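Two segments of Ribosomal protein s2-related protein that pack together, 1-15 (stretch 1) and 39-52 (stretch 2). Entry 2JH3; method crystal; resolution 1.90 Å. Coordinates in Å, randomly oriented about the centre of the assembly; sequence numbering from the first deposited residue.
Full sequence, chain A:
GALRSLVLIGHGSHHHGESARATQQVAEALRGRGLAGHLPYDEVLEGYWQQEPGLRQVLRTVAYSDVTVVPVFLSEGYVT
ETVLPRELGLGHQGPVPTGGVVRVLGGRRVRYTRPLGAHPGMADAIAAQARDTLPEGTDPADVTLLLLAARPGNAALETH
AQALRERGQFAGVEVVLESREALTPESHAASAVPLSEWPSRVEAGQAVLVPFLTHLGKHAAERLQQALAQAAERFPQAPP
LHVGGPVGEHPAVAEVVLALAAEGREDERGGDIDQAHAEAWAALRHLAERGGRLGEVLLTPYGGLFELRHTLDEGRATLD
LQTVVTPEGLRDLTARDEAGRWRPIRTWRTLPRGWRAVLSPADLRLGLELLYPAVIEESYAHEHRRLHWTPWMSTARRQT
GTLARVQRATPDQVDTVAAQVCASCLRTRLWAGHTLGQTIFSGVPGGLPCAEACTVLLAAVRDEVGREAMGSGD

Stretch 1, residues 1-15: GALRSLVLIGHGSHH
Stretch 2 (39-52) LPYDEVLEGYWQQE

Residues 5-10 pair in parallel with a strand that ends at Tyr-48; the N-to-C directions of the two strands diverge by 27° and their axes approach to 4.6 Å. Both strands are extended, for example -114/131 at Leu-6 and -138/153 at Tyr-48. Leu-6 pairs with Val-44, Val-7 with Leu-45, Leu-8 with Glu-46, Ile-9 with Gly-47 and Gly-10 with Tyr-48, the paired CA atoms lying 4.7 to 4.9 Å apart. The contact buries 1173 Å², most heavily at Leu-6, Arg-4 and Gln-50.

Leu-6 lies near the start of the ladder, covers the most surface and opens its run of alternating bonds. Leu-6 N donates to Glu-43 O (3.0 Å), and Leu-6 O accepts from Leu-45 N (2.9 Å). The alternation continues from Leu-8 N to Leu-45 O and from Gly-47 N to Leu-8 O, both 2.8 Å, then from Gly-10 N to Gly-47 O (2.8 Å). The Leu-6 side chain (chi1 t, chi2 p) shares a face of the sheet with Leu-8, Val-44, Glu-46 and Tyr-48. Leu-6 CB sits over the face of the Tyr-41 ring, 3.8 Å from Tyr-41 CG, while Leu-6 CD2 reaches to 4.3 Å from Val-44 CG2. The other face carries Val-7, Ile-9 and Leu-45; Gly-47, which lacks a side chain, leaves space there beside Ile-9 (chi1 m, chi2 m), whose CD1 would lie only 3.1 Å from an ideal CB on Gly-47.

Arg-4 (-145/149; p, t, p) precedes the strand and is clasped by Asp-42: Arg-4 N donates to Asp-42 OD2 and Asp-42 N to Arg-4 O, each at 2.7 Å. Asp-42 (-91/-8, chi1 m) thus engages both backbone polar groups of one residue. The arginine side chain runs along Tyr-41 (chi1 m), with Arg-4 CD 3.5 Å from Tyr-41 CE2 and 3.3 Å from Pro-40 O. Nearby, Ser-5 OG (chi1 m) donates to Glu-43 OE2 at 2.7 Å, the glutamate adopting chi1 p and chi2 t.

Beyond the strands, the CA-to-CB bond of Gln-50 (-108/12; m, m) points toward stretch 1, and the residue packs among its loop residues. Gln-50 N donates to His-11 O (2.8 Å), following the bond from Trp-49 N to Gly-10 O (3.1 Å). Gln-50 O receives a weak hydrogen bond from His-14 ND1 (3.0 Å, 129°), lying near the plane of that ring (chi1 m, chi2 -10°). Gly-12 turns the chain at 74/-174; an ideal CB there would clash with Gln-51 CG at 2.8 Å. Gln-51 (p, t) accepts at OE1 from Ser-13 N (2.9 Å). Trp-49 (chi1 t) directs its edge toward the His-11 face, ring centroids 5.1 Å apart and planes at 73°.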

# COMPACT_ATOMS: atom_id res chain seq x y z
N GLY A 1 -31.02 -35.33 -8.05
CA GLY A 1 -29.59 -35.20 -7.59
C GLY A 1 -28.65 -35.10 -8.76
O GLY A 1 -27.59 -35.73 -8.79
N ALA A 2 -29.08 -34.30 -9.73
CA ALA A 2 -28.34 -34.02 -10.96
C ALA A 2 -27.81 -32.59 -10.80
O ALA A 2 -28.55 -31.63 -11.03
CB ALA A 2 -29.32 -34.11 -12.16
N LEU A 3 -26.56 -32.43 -10.38
CA LEU A 3 -26.10 -31.12 -9.88
C LEU A 3 -25.16 -30.47 -10.90
O LEU A 3 -24.32 -31.14 -11.48
CB LEU A 3 -25.42 -31.28 -8.52
CG LEU A 3 -26.31 -31.68 -7.33
CD1 LEU A 3 -25.50 -32.39 -6.28
CD2 LEU A 3 -27.01 -30.51 -6.70
N ARG A 4 -25.36 -29.19 -11.19
CA ARG A 4 -24.45 -28.53 -12.11
C ARG A 4 -24.13 -27.07 -11.84
O ARG A 4 -24.94 -26.33 -11.30
CB ARG A 4 -24.87 -28.75 -13.56
CG ARG A 4 -26.28 -28.42 -13.96
CD ARG A 4 -26.42 -28.48 -15.52
NE ARG A 4 -26.53 -29.81 -16.12
CZ ARG A 4 -26.06 -30.17 -17.35
NH1 ARG A 4 -25.37 -29.32 -18.14
NH2 ARG A 4 -26.24 -31.44 -17.79
N SER A 5 -22.91 -26.68 -12.22
CA SER A 5 -22.41 -25.31 -11.99
C SER A 5 -22.28 -24.56 -13.32
O SER A 5 -21.86 -25.09 -14.36
CB SER A 5 -20.99 -25.31 -11.30
OG SER A 5 -20.90 -26.17 -10.16
N LEU A 6 -22.58 -23.27 -13.27
CA LEU A 6 -22.38 -22.41 -14.46
C LEU A 6 -21.29 -21.43 -14.05
O LEU A 6 -21.35 -20.89 -12.97
CB LEU A 6 -23.67 -21.68 -14.75
CG LEU A 6 -23.63 -20.65 -15.87
CD1 LEU A 6 -23.22 -21.31 -17.23
CD2 LEU A 6 -25.00 -20.08 -15.95
N VAL A 7 -20.29 -21.27 -14.88
CA VAL A 7 -19.23 -20.32 -14.67
C VAL A 7 -19.25 -19.30 -15.80
O VAL A 7 -19.17 -19.67 -16.96
CB VAL A 7 -17.89 -20.99 -14.69
CG1 VAL A 7 -16.76 -19.97 -14.69
CG2 VAL A 7 -17.78 -21.97 -13.52
N LEU A 8 -19.47 -18.04 -15.44
CA LEU A 8 -19.33 -16.90 -16.39
C LEU A 8 -17.94 -16.24 -16.33
O LEU A 8 -17.44 -15.87 -15.23
CB LEU A 8 -20.43 -15.88 -16.10
CG LEU A 8 -21.87 -16.38 -16.10
CD1 LEU A 8 -22.78 -15.21 -16.00
CD2 LEU A 8 -22.19 -17.21 -17.30
N ILE A 9 -17.33 -16.04 -17.50
CA ILE A 9 -15.97 -15.48 -17.62
C ILE A 9 -15.98 -14.12 -18.28
O ILE A 9 -16.44 -13.96 -19.43
CB ILE A 9 -15.03 -16.32 -18.51
CG1 ILE A 9 -14.96 -17.75 -18.02
CG2 ILE A 9 -13.64 -15.69 -18.56
CD1 ILE A 9 -14.53 -17.84 -16.61
N GLY A 10 -15.41 -13.14 -17.58
CA GLY A 10 -15.29 -11.78 -18.11
C GLY A 10 -13.83 -11.41 -18.30
O GLY A 10 -12.91 -12.13 -17.88
N HIS A 11 -13.63 -10.27 -18.88
CA HIS A 11 -12.27 -9.74 -19.08
C HIS A 11 -11.60 -9.29 -17.71
O HIS A 11 -10.50 -9.74 -17.33
CB HIS A 11 -12.37 -8.56 -20.06
CG HIS A 11 -11.04 -8.03 -20.47
ND1 HIS A 11 -10.40 -8.44 -21.62
CD2 HIS A 11 -10.19 -7.19 -19.85
CE1 HIS A 11 -9.21 -7.87 -21.68
NE2 HIS A 11 -9.07 -7.08 -20.64
N GLY A 12 -12.30 -8.43 -17.00
CA GLY A 12 -11.79 -7.78 -15.78
C GLY A 12 -10.76 -6.69 -16.05
O GLY A 12 -10.42 -6.40 -17.22
N SER A 13 -10.17 -6.14 -14.97
CA SER A 13 -9.17 -5.05 -15.10
C SER A 13 -8.38 -4.91 -13.83
O SER A 13 -8.88 -5.25 -12.74
CB SER A 13 -9.91 -3.74 -15.33
OG SER A 13 -9.07 -2.62 -15.52
N HIS A 14 -7.13 -4.44 -13.98
CA HIS A 14 -6.36 -4.01 -12.85
C HIS A 14 -6.85 -2.68 -12.33
O HIS A 14 -6.66 -2.40 -11.16
CB HIS A 14 -4.90 -3.92 -13.12
CG HIS A 14 -4.23 -5.20 -13.45
ND1 HIS A 14 -4.85 -6.42 -13.31
CD2 HIS A 14 -2.96 -5.46 -13.80
CE1 HIS A 14 -4.00 -7.38 -13.67
NE2 HIS A 14 -2.84 -6.81 -13.99
N HIS A 15 -7.52 -1.88 -13.15
CA HIS A 15 -7.78 -0.50 -12.74
C HIS A 15 -9.21 0.00 -12.77
O HIS A 15 -9.57 1.01 -12.12
CB HIS A 15 -6.92 0.46 -13.59
CG HIS A 15 -5.45 0.23 -13.45
ND1 HIS A 15 -4.77 0.49 -12.28
CD2 HIS A 15 -4.53 -0.27 -14.31
CE1 HIS A 15 -3.50 0.18 -12.43
NE2 HIS A 15 -3.33 -0.27 -13.65
N LEU A 39 -33.95 -22.01 -12.80
CA LEU A 39 -32.59 -22.13 -13.36
C LEU A 39 -32.15 -23.59 -13.48
O LEU A 39 -32.22 -24.32 -12.52
CB LEU A 39 -31.54 -21.36 -12.52
CG LEU A 39 -30.20 -21.03 -13.23
CD1 LEU A 39 -30.40 -19.89 -14.20
CD2 LEU A 39 -29.09 -20.68 -12.27
N PRO A 40 -31.65 -24.00 -14.65
CA PRO A 40 -31.05 -25.33 -14.81
C PRO A 40 -29.62 -25.52 -14.24
O PRO A 40 -28.90 -26.45 -14.68
CB PRO A 40 -31.01 -25.51 -16.33
CG PRO A 40 -31.12 -24.19 -16.90
CD PRO A 40 -31.60 -23.23 -15.89
N TYR A 41 -29.24 -24.69 -13.26
CA TYR A 41 -27.88 -24.73 -12.66
C TYR A 41 -28.06 -24.53 -11.20
O TYR A 41 -28.93 -23.77 -10.79
CB TYR A 41 -27.01 -23.61 -13.27
CG TYR A 41 -26.72 -23.93 -14.70
CD1 TYR A 41 -27.47 -23.38 -15.75
CD2 TYR A 41 -25.76 -24.87 -15.00
CE1 TYR A 41 -27.23 -23.78 -17.06
CE2 TYR A 41 -25.48 -25.21 -16.29
CZ TYR A 41 -26.24 -24.72 -17.29
OH TYR A 41 -25.88 -25.16 -18.55
N ASP A 42 -27.24 -25.21 -10.40
CA ASP A 42 -27.34 -25.09 -8.93
C ASP A 42 -26.47 -24.01 -8.29
O ASP A 42 -26.61 -23.75 -7.09
CB ASP A 42 -27.01 -26.44 -8.31
CG ASP A 42 -27.93 -27.52 -8.88
OD1 ASP A 42 -29.06 -27.55 -8.37
OD2 ASP A 42 -27.55 -28.17 -9.89
N GLU A 43 -25.59 -23.38 -9.09
CA GLU A 43 -24.80 -22.26 -8.70
C GLU A 43 -24.31 -21.52 -9.96
O GLU A 43 -24.28 -22.12 -11.07
CB GLU A 43 -23.59 -22.68 -7.84
CG GLU A 43 -22.42 -23.25 -8.62
CD GLU A 43 -21.27 -23.59 -7.75
OE1 GLU A 43 -21.20 -23.07 -6.62
OE2 GLU A 43 -20.43 -24.40 -8.18
N VAL A 44 -23.98 -20.24 -9.78
CA VAL A 44 -23.43 -19.37 -10.84
C VAL A 44 -22.21 -18.67 -10.25
O VAL A 44 -22.27 -18.00 -9.20
CB VAL A 44 -24.46 -18.37 -11.37
CG1 VAL A 44 -23.91 -17.56 -12.50
CG2 VAL A 44 -25.75 -19.08 -11.79
N LEU A 45 -21.08 -18.92 -10.88
CA LEU A 45 -19.82 -18.37 -10.43
C LEU A 45 -19.24 -17.44 -11.51
O LEU A 45 -19.68 -17.45 -12.70
CB LEU A 45 -18.87 -19.52 -10.10
CG LEU A 45 -19.34 -20.42 -8.91
CD1 LEU A 45 -18.28 -21.44 -8.63
CD2 LEU A 45 -19.65 -19.71 -7.60
N GLU A 46 -18.22 -16.68 -11.10
CA GLU A 46 -17.55 -15.72 -11.97
C GLU A 46 -16.08 -16.01 -12.06
O GLU A 46 -15.44 -16.45 -11.08
CB GLU A 46 -17.70 -14.32 -11.43
CG GLU A 46 -19.11 -13.88 -11.39
CD GLU A 46 -19.35 -12.75 -10.38
OE1 GLU A 46 -18.46 -11.88 -10.27
OE2 GLU A 46 -20.42 -12.69 -9.77
N GLY A 47 -15.51 -15.76 -13.22
CA GLY A 47 -14.07 -15.70 -13.34
C GLY A 47 -13.63 -14.61 -14.32
O GLY A 47 -14.40 -14.19 -15.20
N TYR A 48 -12.38 -14.16 -14.17
CA TYR A 48 -11.89 -13.05 -15.00
C TYR A 48 -10.49 -13.31 -15.48
O TYR A 48 -9.71 -13.99 -14.84
CB TYR A 48 -11.95 -11.71 -14.24
CG TYR A 48 -13.32 -11.34 -13.83
CD1 TYR A 48 -13.78 -11.71 -12.60
CD2 TYR A 48 -14.19 -10.65 -14.69
CE1 TYR A 48 -15.10 -11.45 -12.21
CE2 TYR A 48 -15.51 -10.42 -14.33
CZ TYR A 48 -15.95 -10.80 -13.07
OH TYR A 48 -17.25 -10.51 -12.68
N TRP A 49 -10.15 -12.73 -16.61
CA TRP A 49 -8.81 -12.79 -17.10
C TRP A 49 -7.88 -11.91 -16.23
O TRP A 49 -6.82 -12.37 -15.83
CB TRP A 49 -8.79 -12.35 -18.59
CG TRP A 49 -7.47 -12.46 -19.27
CD1 TRP A 49 -6.34 -13.04 -18.82
CD2 TRP A 49 -7.12 -11.83 -20.51
NE1 TRP A 49 -5.30 -12.85 -19.71
CE2 TRP A 49 -5.77 -12.12 -20.77
CE3 TRP A 49 -7.84 -11.08 -21.42
CZ2 TRP A 49 -5.12 -11.69 -21.93
CZ3 TRP A 49 -7.20 -10.66 -22.56
CH2 TRP A 49 -5.86 -10.96 -22.80
N GLN A 50 -8.28 -10.67 -15.96
CA GLN A 50 -7.40 -9.65 -15.40
C GLN A 50 -7.69 -9.30 -13.93
O GLN A 50 -7.16 -8.29 -13.41
CB GLN A 50 -7.49 -8.40 -16.27
CG GLN A 50 -6.95 -8.64 -17.60
CD GLN A 50 -5.49 -8.91 -17.56
OE1 GLN A 50 -4.74 -8.14 -16.95
NE2 GLN A 50 -5.06 -10.01 -18.16
N GLN A 51 -8.52 -10.09 -13.25
CA GLN A 51 -8.76 -9.89 -11.82
C GLN A 51 -9.27 -11.13 -11.16
O GLN A 51 -9.56 -12.11 -11.84
CB GLN A 51 -9.72 -8.71 -11.55
CG GLN A 51 -11.16 -8.94 -12.04
CD GLN A 51 -11.99 -7.69 -11.92
OE1 GLN A 51 -11.78 -6.70 -12.59
NE2 GLN A 51 -12.97 -7.74 -11.05
N GLU A 52 -9.30 -11.14 -9.82
CA GLU A 52 -9.83 -12.27 -9.07
C GLU A 52 -11.37 -12.20 -9.03
O GLU A 52 -11.92 -11.09 -8.92
CB GLU A 52 -9.29 -12.29 -7.65
CG GLU A 52 -7.81 -12.55 -7.57
CD GLU A 52 -7.38 -12.88 -6.13
OE1 GLU A 52 -7.84 -12.19 -5.15
OE2 GLU A 52 -6.63 -13.87 -6.02
O HOH W 1 -5.82 -4.92 -16.85